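Local coordinates for epidermin leader peptide processing serine protease EpiP (Staphylococcus aureus subsp. aureus, PDB 3QFH), which probably cleaves the leader peptide from the precursor of the lantibiotic epidermin, acting as a subtilisin-like serine endopeptidase, at residues Lys120-Lys125 with Pro196-Thr201; Lys269-Val274 with Lys404-Ala409; Asn155-Thr160 with Ser208-Leu213; Tyr22-Tyr27 with Asn77-Thr82. All coordinates share one frame; numbering follows the deposited sequence.

Interaction 1: Lys120-Lys125 with Pro196-Thr201. With SO4 (sulfate ion), chain N.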
# COMPACT_ATOMS: atom_id res chain seq x y z
N LYS A 120 16.37 20.96 -1.50
CA LYS A 120 17.76 20.81 -1.92
C LYS A 120 18.30 19.45 -1.45
O LYS A 120 19.13 18.86 -2.12
CB LYS A 120 18.60 21.96 -1.36
CG LYS A 120 19.66 22.47 -2.31
CD LYS A 120 18.99 23.05 -3.60
CE LYS A 120 20.01 23.62 -4.58
NZ LYS A 120 20.79 24.73 -3.97
N HIS A 121 17.80 18.96 -0.31
CA HIS A 121 18.20 17.65 0.24
C HIS A 121 16.98 16.73 0.40
O HIS A 121 16.03 17.08 1.08
CB HIS A 121 18.89 17.82 1.59
CG HIS A 121 20.09 18.73 1.54
ND1 HIS A 121 21.31 18.32 1.05
CD2 HIS A 121 20.24 20.02 1.92
CE1 HIS A 121 22.17 19.32 1.13
NE2 HIS A 121 21.55 20.36 1.66
N ALA A 122 17.02 15.56 -0.22
CA ALA A 122 15.90 14.61 -0.20
C ALA A 122 16.18 13.42 0.71
O ALA A 122 16.40 12.31 0.25
CB ALA A 122 15.60 14.13 -1.61
N ASN A 123 16.10 13.66 2.01
CA ASN A 123 16.43 12.67 3.01
C ASN A 123 15.33 11.68 3.39
O ASN A 123 15.64 10.60 3.90
CB ASN A 123 16.97 13.38 4.25
CG ASN A 123 18.25 14.16 3.95
OD1 ASN A 123 18.97 13.82 3.00
ND2 ASN A 123 18.53 15.19 4.72
N THR A 124 14.08 12.02 3.18
CA THR A 124 13.00 11.10 3.52
C THR A 124 13.04 9.82 2.67
O THR A 124 13.22 9.88 1.45
CB THR A 124 11.62 11.75 3.40
OG1 THR A 124 11.48 12.75 4.40
CG2 THR A 124 10.51 10.72 3.58
N LYS A 125 12.88 8.69 3.34
CA LYS A 125 12.83 7.37 2.71
C LYS A 125 11.41 6.93 2.54
O LYS A 125 10.66 6.92 3.52
CB LYS A 125 13.49 6.32 3.59
CG LYS A 125 14.95 6.10 3.42
CD LYS A 125 15.79 7.28 3.72
CE LYS A 125 17.22 6.80 4.04
NZ LYS A 125 17.64 5.70 3.10
N PRO A 196 11.78 12.31 -7.47
CA PRO A 196 12.92 11.75 -8.19
C PRO A 196 14.29 11.72 -7.51
O PRO A 196 15.19 11.06 -8.03
CB PRO A 196 13.00 12.62 -9.46
CG PRO A 196 12.27 13.86 -9.14
CD PRO A 196 11.25 13.52 -8.11
N ASN A 197 14.44 12.41 -6.38
CA ASN A 197 15.71 12.43 -5.65
C ASN A 197 15.66 11.68 -4.31
O ASN A 197 16.65 11.59 -3.61
CB ASN A 197 16.15 13.88 -5.42
CG ASN A 197 16.28 14.67 -6.73
OD1 ASN A 197 16.59 14.12 -7.78
ND2 ASN A 197 16.03 15.97 -6.65
N ASN A 198 14.50 11.15 -3.95
CA ASN A 198 14.34 10.38 -2.73
C ASN A 198 14.63 8.90 -2.94
O ASN A 198 14.31 8.33 -4.00
CB ASN A 198 12.92 10.51 -2.14
CG ASN A 198 12.64 11.89 -1.57
OD1 ASN A 198 12.36 12.83 -2.30
ND2 ASN A 198 12.70 12.01 -0.24
N LYS A 199 15.21 8.28 -1.94
CA LYS A 199 15.47 6.85 -1.99
C LYS A 199 14.18 6.14 -1.58
O LYS A 199 13.40 6.67 -0.77
CB LYS A 199 16.57 6.43 -1.02
CG LYS A 199 17.89 7.17 -1.14
CD LYS A 199 18.48 7.04 -2.53
CE LYS A 199 19.78 7.84 -2.63
NZ LYS A 199 20.38 7.82 -4.00
N PHE A 200 13.95 4.97 -2.17
CA PHE A 200 12.83 4.15 -1.81
C PHE A 200 13.38 2.82 -1.33
O PHE A 200 14.49 2.40 -1.70
CB PHE A 200 11.83 3.99 -2.96
CG PHE A 200 12.28 3.07 -4.05
CD1 PHE A 200 11.88 1.74 -4.07
CD2 PHE A 200 13.09 3.53 -5.08
CE1 PHE A 200 12.27 0.90 -5.08
CE2 PHE A 200 13.48 2.69 -6.11
CZ PHE A 200 13.09 1.37 -6.10
N THR A 201 12.60 2.19 -0.47
CA THR A 201 12.95 0.92 0.11
C THR A 201 11.80 0.00 -0.20
O THR A 201 10.66 0.33 0.11
CB THR A 201 13.12 1.03 1.63
OG1 THR A 201 14.03 2.09 1.94
CG2 THR A 201 13.66 -0.25 2.19
S SO4 N . 16.83 22.22 1.74
O1 SO4 N . 16.77 20.76 1.79
O2 SO4 N . 16.07 22.74 0.60
O3 SO4 N . 16.28 22.80 2.96
O4 SO4 N . 18.23 22.64 1.62
O HOH W 1 15.68 9.66 0.44
O HOH W 2 18.56 10.98 -1.76
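Lys120-Lys125 and Pro196-Thr201 run side by side in nearly the same direction, their touching parts 10° apart, with Ala122 CA 5.2 Å from Asn198 CA. Asn198 makes the direct hydrogen bond across the contact. Its CG stands anti to the carbonyl carbon (chi1 -70°), which swings the amide across to the other segment, where ND2 donates to Thr124 O at 2.8 Å. The bond is almost straight (174°) and lies in both the amide and the carbonyl plane, on a lone pair of the oxygen. Asp398 takes a second bond from ND2 and one from Thr124 OG1, so a single carboxylate of helix 382-400 positions both partners. Ala122 CB, the apolar part, fits between the Asn197 carbonyl and the Asn198 amide, 3.4 Å from Asn197 O. One water accepts from Lys199 N and donates to Ala122 O and Thr124 O; another links Ala122 O to Asn197 O. Lys125 CA makes a CA-H...O contact with Lys199 O. A sulfate, probably from the crystallisation liquor, sits on Lys120 N and His121 N. The contact joins the loops leading into strands 126-130 and 200-204, neighbours in the parallel sheet of the subtilisin-like alpha/beta fold.

Interaction 2: Lys269-Val274 with Lys404-Ala409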
# COMPACT_ATOMS: atom_id res chain seq x y z
N LYS A 269 3.40 5.54 15.90
CA LYS A 269 4.20 5.78 17.10
C LYS A 269 5.67 6.03 16.72
O LYS A 269 6.34 6.80 17.37
CB LYS A 269 4.10 4.60 18.07
CG LYS A 269 4.85 4.83 19.38
CD LYS A 269 4.81 3.61 20.31
CE LYS A 269 5.59 2.43 19.71
NZ LYS A 269 5.77 1.32 20.69
N LYS A 270 6.14 5.39 15.67
CA LYS A 270 7.50 5.56 15.20
C LYS A 270 7.66 6.78 14.28
O LYS A 270 8.73 6.98 13.72
CB LYS A 270 7.97 4.31 14.44
CG LYS A 270 7.84 3.01 15.20
CD LYS A 270 8.69 2.93 16.45
CE LYS A 270 10.14 2.63 16.14
NZ LYS A 270 10.84 2.31 17.42
N LYS A 271 6.59 7.57 14.12
CA LYS A 271 6.61 8.78 13.30
C LYS A 271 6.65 8.48 11.81
O LYS A 271 7.33 9.19 11.06
CB LYS A 271 7.80 9.70 13.65
CG LYS A 271 7.97 10.02 15.14
CD LYS A 271 6.80 10.78 15.69
CE LYS A 271 7.04 11.18 17.16
NZ LYS A 271 5.90 11.96 17.70
N SER A 272 5.96 7.42 11.38
CA SER A 272 5.83 7.10 9.97
C SER A 272 4.37 7.29 9.61
O SER A 272 3.49 7.07 10.45
CB SER A 272 6.24 5.68 9.63
OG SER A 272 7.62 5.46 9.86
N ILE A 273 4.14 7.73 8.38
CA ILE A 273 2.80 7.91 7.84
C ILE A 273 2.53 6.71 6.94
O ILE A 273 3.41 6.34 6.13
CB ILE A 273 2.73 9.19 6.92
CG1 ILE A 273 3.29 10.42 7.64
CG2 ILE A 273 1.31 9.43 6.43
CD1 ILE A 273 3.43 11.64 6.72
N VAL A 274 1.33 6.15 7.03
CA VAL A 274 0.91 5.04 6.20
C VAL A 274 -0.11 5.55 5.17
O VAL A 274 -1.14 6.15 5.53
CB VAL A 274 0.27 3.91 7.05
CG1 VAL A 274 -0.33 2.80 6.14
CG2 VAL A 274 1.29 3.31 8.02
N LYS A 404 10.11 15.64 12.64
CA LYS A 404 9.66 15.40 14.02
C LYS A 404 8.13 15.39 14.17
O LYS A 404 7.60 14.80 15.11
CB LYS A 404 10.27 16.40 15.04
CG LYS A 404 11.72 16.08 15.48
CD LYS A 404 12.76 17.14 15.12
CE LYS A 404 12.73 18.29 16.14
NZ LYS A 404 13.87 19.27 16.00
N HIS A 405 7.41 16.02 13.24
CA HIS A 405 5.94 16.06 13.29
C HIS A 405 5.28 15.73 11.95
O HIS A 405 4.67 16.58 11.30
CB HIS A 405 5.49 17.42 13.79
CG HIS A 405 6.03 17.75 15.13
ND1 HIS A 405 5.46 17.29 16.30
CD2 HIS A 405 7.12 18.47 15.50
CE1 HIS A 405 6.16 17.72 17.33
NE2 HIS A 405 7.17 18.44 16.88
N PRO A 406 5.38 14.47 11.54
CA PRO A 406 4.82 14.02 10.26
C PRO A 406 3.31 14.29 10.04
O PRO A 406 2.92 14.42 8.90
CB PRO A 406 5.15 12.52 10.24
CG PRO A 406 5.47 12.17 11.64
CD PRO A 406 6.08 13.38 12.24
N ASP A 407 2.50 14.42 11.09
CA ASP A 407 1.06 14.74 10.90
C ASP A 407 0.91 16.13 10.30
O ASP A 407 -0.08 16.40 9.61
CB ASP A 407 0.25 14.65 12.20
CG ASP A 407 -1.27 14.97 12.00
OD1 ASP A 407 -1.81 14.77 10.87
OD2 ASP A 407 -1.92 15.41 12.98
N LYS A 408 1.87 17.03 10.56
CA LYS A 408 1.87 18.36 9.96
C LYS A 408 2.02 18.25 8.45
O LYS A 408 1.58 19.13 7.72
CB LYS A 408 3.00 19.24 10.50
CG LYS A 408 2.93 19.61 11.97
CD LYS A 408 4.02 20.61 12.29
CE LYS A 408 4.08 20.92 13.78
NZ LYS A 408 5.19 21.83 14.08
N ALA A 409 2.69 17.20 7.98
CA ALA A 409 2.84 16.97 6.53
C ALA A 409 1.50 16.59 5.94
O ALA A 409 1.13 17.06 4.87
CB ALA A 409 3.86 15.87 6.26
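Lys269 closes helix 254-269, and the chain then turns through Lys270 into Lys271, whose positive phi (73°) ends the helix in a Schellman motif. This turn brings Lys271 alongside Pro406: its carbonyl O lies 3.6 Å from Pro406 CG, and its CB meets the same ring carbon at 3.9 Å. With CG anti to the carbonyl carbon and a bend at chi2, the lysine chain then passes Lys404, its CD 4.1 Å from Lys404 O. The contact there is loose, carried by the aliphatic part of the side chain. Lys271 O also accepts a hydrogen bond from Gln229, so the proline ring packs beside a carbonyl that already has a polar partner. Ser272 turns its side chain away, and its OG bonds to Asn228 O. Ile273, the first residue of strand 273-277, points toward Pro406. Its CG1, anti to the carbonyl carbon (chi1 -52°), touches Pro406 CB at 3.8 Å, and the extended chi2 (172°) carries CD1 on to 3.6 Å from Pro406 O and 4.3 Å from Ala409 CB. No hydrogen bond joins the two segments. Strand 273-277 lies between strands 230-233 and 314-319 in the parallel sheet; Ile273 also packs on Leu393 and Ile397 of helix 382-400, while Ala409 of helix 406-416 touches Ile396 and Ile397 of that same helix.

Interaction 3: Asn155-Thr160 with Ser208-Leu213. With SO4 (sulfate ion), chain O.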
# COMPACT_ATOMS: atom_id res chain seq x y z
N ASN A 155 9.59 -21.10 1.77
CA ASN A 155 8.49 -21.89 1.19
C ASN A 155 7.24 -21.11 0.88
O ASN A 155 6.24 -21.70 0.49
CB ASN A 155 8.18 -23.13 2.03
CG ASN A 155 9.30 -24.13 2.00
OD1 ASN A 155 9.94 -24.32 0.97
ND2 ASN A 155 9.53 -24.79 3.13
N GLY A 156 7.30 -19.79 1.04
CA GLY A 156 6.19 -18.89 0.70
C GLY A 156 4.77 -19.18 1.16
O GLY A 156 4.55 -19.71 2.23
N PHE A 157 3.80 -18.81 0.33
CA PHE A 157 2.39 -18.92 0.70
C PHE A 157 2.02 -20.35 1.10
O PHE A 157 2.14 -21.28 0.31
CB PHE A 157 1.49 -18.38 -0.41
CG PHE A 157 0.03 -18.25 -0.03
CD1 PHE A 157 -0.38 -17.26 0.85
CD2 PHE A 157 -0.93 -19.08 -0.60
CE1 PHE A 157 -1.73 -17.12 1.20
CE2 PHE A 157 -2.29 -18.94 -0.26
CZ PHE A 157 -2.68 -17.96 0.64
N ARG A 158 1.60 -20.50 2.35
CA ARG A 158 1.19 -21.79 2.91
C ARG A 158 2.15 -22.92 2.56
O ARG A 158 1.73 -24.05 2.35
CB ARG A 158 -0.20 -22.14 2.39
CG ARG A 158 -1.24 -21.07 2.64
CD ARG A 158 -1.59 -20.92 4.12
NE ARG A 158 -2.29 -19.66 4.36
CZ ARG A 158 -3.57 -19.42 4.09
NH1 ARG A 158 -4.34 -20.36 3.56
NH2 ARG A 158 -4.08 -18.23 4.34
N GLY A 159 3.45 -22.62 2.50
CA GLY A 159 4.46 -23.61 2.17
C GLY A 159 4.38 -24.20 0.76
O GLY A 159 5.07 -25.18 0.48
N THR A 160 3.58 -23.61 -0.12
CA THR A 160 3.38 -24.12 -1.49
C THR A 160 4.29 -23.53 -2.57
O THR A 160 3.98 -23.66 -3.75
CB THR A 160 1.92 -23.89 -1.98
OG1 THR A 160 1.68 -22.50 -2.21
CG2 THR A 160 0.92 -24.43 -0.98
N SER A 208 5.32 -15.67 -5.94
CA SER A 208 4.66 -15.78 -7.24
C SER A 208 3.17 -16.04 -7.03
O SER A 208 2.39 -16.00 -7.97
CB SER A 208 5.26 -16.94 -8.02
OG SER A 208 6.68 -16.84 -8.04
N LYS A 209 2.79 -16.32 -5.79
CA LYS A 209 1.43 -16.65 -5.42
C LYS A 209 0.76 -15.49 -4.66
O LYS A 209 0.90 -14.31 -5.04
CB LYS A 209 1.46 -17.93 -4.56
CG LYS A 209 2.05 -19.18 -5.23
CD LYS A 209 1.03 -19.97 -6.05
CE LYS A 209 0.44 -19.18 -7.22
NZ LYS A 209 -0.38 -20.05 -8.16
N LYS A 210 0.02 -15.83 -3.60
CA LYS A 210 -0.69 -14.83 -2.81
C LYS A 210 0.18 -14.31 -1.67
O LYS A 210 1.28 -14.80 -1.42
CB LYS A 210 -1.99 -15.43 -2.25
CG LYS A 210 -2.98 -15.87 -3.33
CD LYS A 210 -4.24 -16.49 -2.73
CE LYS A 210 -5.22 -16.86 -3.83
NZ LYS A 210 -6.50 -17.47 -3.32
N THR A 211 -0.33 -13.29 -1.00
CA THR A 211 0.34 -12.71 0.15
C THR A 211 -0.50 -13.06 1.39
O THR A 211 -1.62 -13.55 1.26
CB THR A 211 0.47 -11.18 0.00
OG1 THR A 211 1.28 -10.64 1.06
CG2 THR A 211 -0.91 -10.51 0.01
N GLU A 212 0.07 -12.85 2.57
CA GLU A 212 -0.64 -13.06 3.83
C GLU A 212 -0.70 -11.69 4.48
O GLU A 212 0.28 -10.94 4.40
CB GLU A 212 0.15 -13.99 4.76
CG GLU A 212 0.24 -15.48 4.37
CD GLU A 212 -0.97 -16.31 4.80
OE1 GLU A 212 -2.09 -15.78 4.88
OE2 GLU A 212 -0.79 -17.52 5.05
N LEU A 213 -1.83 -11.35 5.11
CA LEU A 213 -1.92 -10.05 5.78
C LEU A 213 -0.90 -9.94 6.90
O LEU A 213 -0.44 -8.85 7.22
CB LEU A 213 -3.35 -9.76 6.29
CG LEU A 213 -4.39 -9.44 5.21
CD1 LEU A 213 -5.76 -9.21 5.84
CD2 LEU A 213 -4.00 -8.24 4.38
S SO4 O . 0.68 -21.18 -11.21
O1 SO4 O . 1.36 -22.41 -11.62
O2 SO4 O . -0.61 -21.53 -10.63
O3 SO4 O . 1.50 -20.49 -10.21
O4 SO4 O . 0.49 -20.31 -12.37
O HOH W 3 1.61 -18.57 4.27
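Arg158 and Glu212 form the polar centre of this contact, a side-on salt bridge in which two nitrogens each take a different carboxylate oxygen. NE donates to Glu212 OE2 at 2.7 Å with an angle of 166°, and NH2 donates to OE1 at a longer 3.2 Å. Both oxygens lie near the guanidinium plane, yet they are met from above the carboxylate plane, because the two flat groups are turned 40° apart. OE2 is gripped further: it accepts from Gln55 NE2 and from a water that also takes up Arg158 N. This clustering of donors would probably stabilise the carboxylate as an anion. The two segments are loops on the subtilisin-like domain, one between strand 149-150 and helix 177-186, the other leading from strand 200-204 into helix 213-225, with Glu212 at the N-cap position of that helix. Gln55, by contrast, comes from the propeptide-like region. Phe157, with CG anti to its backbone N (chi1 -171°), is sandwiched: Arg158 CG lies over one face and Lys210 CB over the opposite one, the latter a CH-pi contact 3.8 Å from the ring centroid. Phe157 CZ in turn sits over the centre of the Arg158 guanidinium. The ring's CE1 also reaches Thr211 O at 3.6 Å. Phe157 O accepts from both the backbone N and OG1 of Thr160, while Phe157 N donates to Glu161. Thr211 OG1 bonds to Val205 O, and Lys209 O accepts from Lys175. Lys209 NZ donates to sulfate O3 at 2.8 Å and weakly to its O2.

Interaction 4: Tyr22-Tyr27 with Asn77-Thr82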
# COMPACT_ATOMS: atom_id res chain seq x y z
N TYR A 22 -3.06 -23.89 8.96
CA TYR A 22 -2.44 -22.63 9.33
C TYR A 22 -3.37 -21.81 10.21
O TYR A 22 -4.47 -21.45 9.79
CB TYR A 22 -2.04 -21.84 8.08
CG TYR A 22 -0.81 -22.37 7.37
CD1 TYR A 22 -0.89 -23.41 6.43
CD2 TYR A 22 0.45 -21.84 7.64
CE1 TYR A 22 0.27 -23.90 5.78
CE2 TYR A 22 1.60 -22.32 7.01
CZ TYR A 22 1.51 -23.34 6.09
OH TYR A 22 2.67 -23.77 5.49
N TYR A 23 -2.93 -21.52 11.43
CA TYR A 23 -3.70 -20.68 12.35
C TYR A 23 -2.98 -19.38 12.66
O TYR A 23 -1.74 -19.34 12.83
CB TYR A 23 -4.01 -21.41 13.65
CG TYR A 23 -5.03 -22.50 13.49
CD1 TYR A 23 -6.40 -22.22 13.56
CD2 TYR A 23 -4.64 -23.81 13.23
CE1 TYR A 23 -7.35 -23.22 13.39
CE2 TYR A 23 -5.59 -24.82 13.05
CZ TYR A 23 -6.94 -24.52 13.14
OH TYR A 23 -7.88 -25.52 12.98
N SER A 24 -3.77 -18.31 12.69
CA SER A 24 -3.29 -17.00 13.08
C SER A 24 -3.58 -16.87 14.56
O SER A 24 -4.70 -17.11 15.01
CB SER A 24 -4.00 -15.91 12.28
OG SER A 24 -3.62 -15.98 10.91
N VAL A 25 -2.55 -16.49 15.33
CA VAL A 25 -2.68 -16.42 16.78
C VAL A 25 -2.22 -15.09 17.35
O VAL A 25 -1.12 -14.62 17.03
CB VAL A 25 -1.87 -17.56 17.45
CG1 VAL A 25 -2.01 -17.51 18.95
CG2 VAL A 25 -2.34 -18.93 16.94
N GLU A 26 -3.06 -14.50 18.20
CA GLU A 26 -2.72 -13.29 18.90
C GLU A 26 -2.43 -13.67 20.34
O GLU A 26 -3.28 -14.24 21.03
CB GLU A 26 -3.82 -12.23 18.80
CG GLU A 26 -3.45 -10.91 19.46
CD GLU A 26 -4.34 -9.74 19.03
OE1 GLU A 26 -5.28 -9.93 18.20
OE2 GLU A 26 -4.08 -8.61 19.50
N TYR A 27 -1.21 -13.40 20.78
CA TYR A 27 -0.79 -13.78 22.12
C TYR A 27 -0.61 -12.55 23.02
O TYR A 27 -0.73 -11.42 22.58
CB TYR A 27 0.46 -14.67 22.08
CG TYR A 27 1.66 -14.16 21.29
CD1 TYR A 27 2.67 -13.44 21.91
CD2 TYR A 27 1.81 -14.48 19.95
CE1 TYR A 27 3.78 -13.01 21.20
CE2 TYR A 27 2.91 -14.05 19.23
CZ TYR A 27 3.90 -13.32 19.86
OH TYR A 27 5.00 -12.89 19.16
N ASN A 77 -7.62 -17.80 15.09
CA ASN A 77 -8.53 -18.10 13.98
C ASN A 77 -7.73 -18.73 12.85
O ASN A 77 -6.52 -18.53 12.75
CB ASN A 77 -9.36 -16.90 13.50
CG ASN A 77 -8.51 -15.72 13.02
OD1 ASN A 77 -8.40 -14.73 13.72
ND2 ASN A 77 -7.93 -15.83 11.83
N ALA A 78 -8.41 -19.51 12.03
CA ALA A 78 -7.78 -20.13 10.88
C ALA A 78 -7.40 -18.99 9.97
O ALA A 78 -8.18 -18.06 9.82
CB ALA A 78 -8.76 -21.06 10.18
N THR A 79 -6.21 -19.04 9.40
CA THR A 79 -5.78 -18.01 8.46
C THR A 79 -6.58 -18.22 7.18
O THR A 79 -6.72 -19.35 6.72
CB THR A 79 -4.30 -18.18 8.11
OG1 THR A 79 -3.53 -18.40 9.31
CG2 THR A 79 -3.77 -16.97 7.34
N CYS A 80 -7.13 -17.15 6.61
CA CYS A 80 -7.92 -17.30 5.36
C CYS A 80 -7.43 -16.42 4.21
O CYS A 80 -6.55 -15.57 4.40
CB CYS A 80 -9.40 -17.05 5.64
SG CYS A 80 -10.17 -18.38 6.62
N SER A 81 -7.99 -16.65 3.01
CA SER A 81 -7.63 -15.90 1.79
C SER A 81 -8.53 -14.68 1.52
O SER A 81 -9.42 -14.70 0.66
CB SER A 81 -7.62 -16.83 0.57
OG SER A 81 -6.61 -17.81 0.69
N THR A 82 -8.25 -13.63 2.28
CA THR A 82 -8.97 -12.35 2.21
C THR A 82 -8.50 -11.41 1.09
O THR A 82 -9.31 -10.67 0.51
CB THR A 82 -8.89 -11.63 3.59
OG1 THR A 82 -9.10 -10.22 3.41
CG2 THR A 82 -7.52 -11.84 4.25
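Ser24 and Thr79 both carry their hydroxyl anti to the carbonyl carbon, and this brings the two groups tip to tip, Ser24 OG 2.9 Å from Thr79 OG1 in a hydrogen bond that either could donate, though the position of Ser24 OG is less certain. Asn77 instead holds CG in the crowded position between backbone N and carbonyl carbon (chi1 59°), from where ND2 donates to Ala78 O and to Glu256 while OD1 accepts from Val255 N. Ser24 and Asn77 are an antiparallel hydrogen-bonded pair: Ser24 N donates to Asn77 O at 2.8 Å, and Asn77 N to Ser24 O at 3.0 Å, both nearly along the C=O axis. Next to it Tyr23 and Ala78 form a non-hydrogen-bonded pair with diverging side chains, yet Tyr23 CD1 still lies 3.7 Å from Ala78 CA. Past the end of strand 73-78, Thr79 N continues the pairing with a straight bond to Tyr22 O (3.0 Å, 171°), approaching from above the Tyr22 carbonyl plane. Thr79 OG1 also bonds to Gln55. Strand 20-27 lies between 53-59 and 73-78 in a sheet with helix 254-269 against it, consistent with a subtilase propeptide docked on its protease.

In the fold
Interactions 1 and 2 both reach the parallel sheet of the protease domain, their centres 16 Å apart, and both lie near helix 382-400. Interaction 2 is the more buried, mostly apolar packing without a hydrogen bond between its segments, whereas interaction 1 is partly open and relies on a side-chain amide hydrogen bond and bridging waters. Interaction 3, also partly exposed, joins surface loops by charge and ring packing. Interaction 4, buried, belongs to the propeptide-like sheet and is the one with strand pairing. Interactions 3 and 4 touch across the boundary between these regions: Tyr22 OH probably hydrogen-bonds to Arg158 O, and Thr79 CG2 packs against Glu212 OE1 and Arg158 NH2. Interactions 1 and 4 lie on opposite sides of the chain's centre.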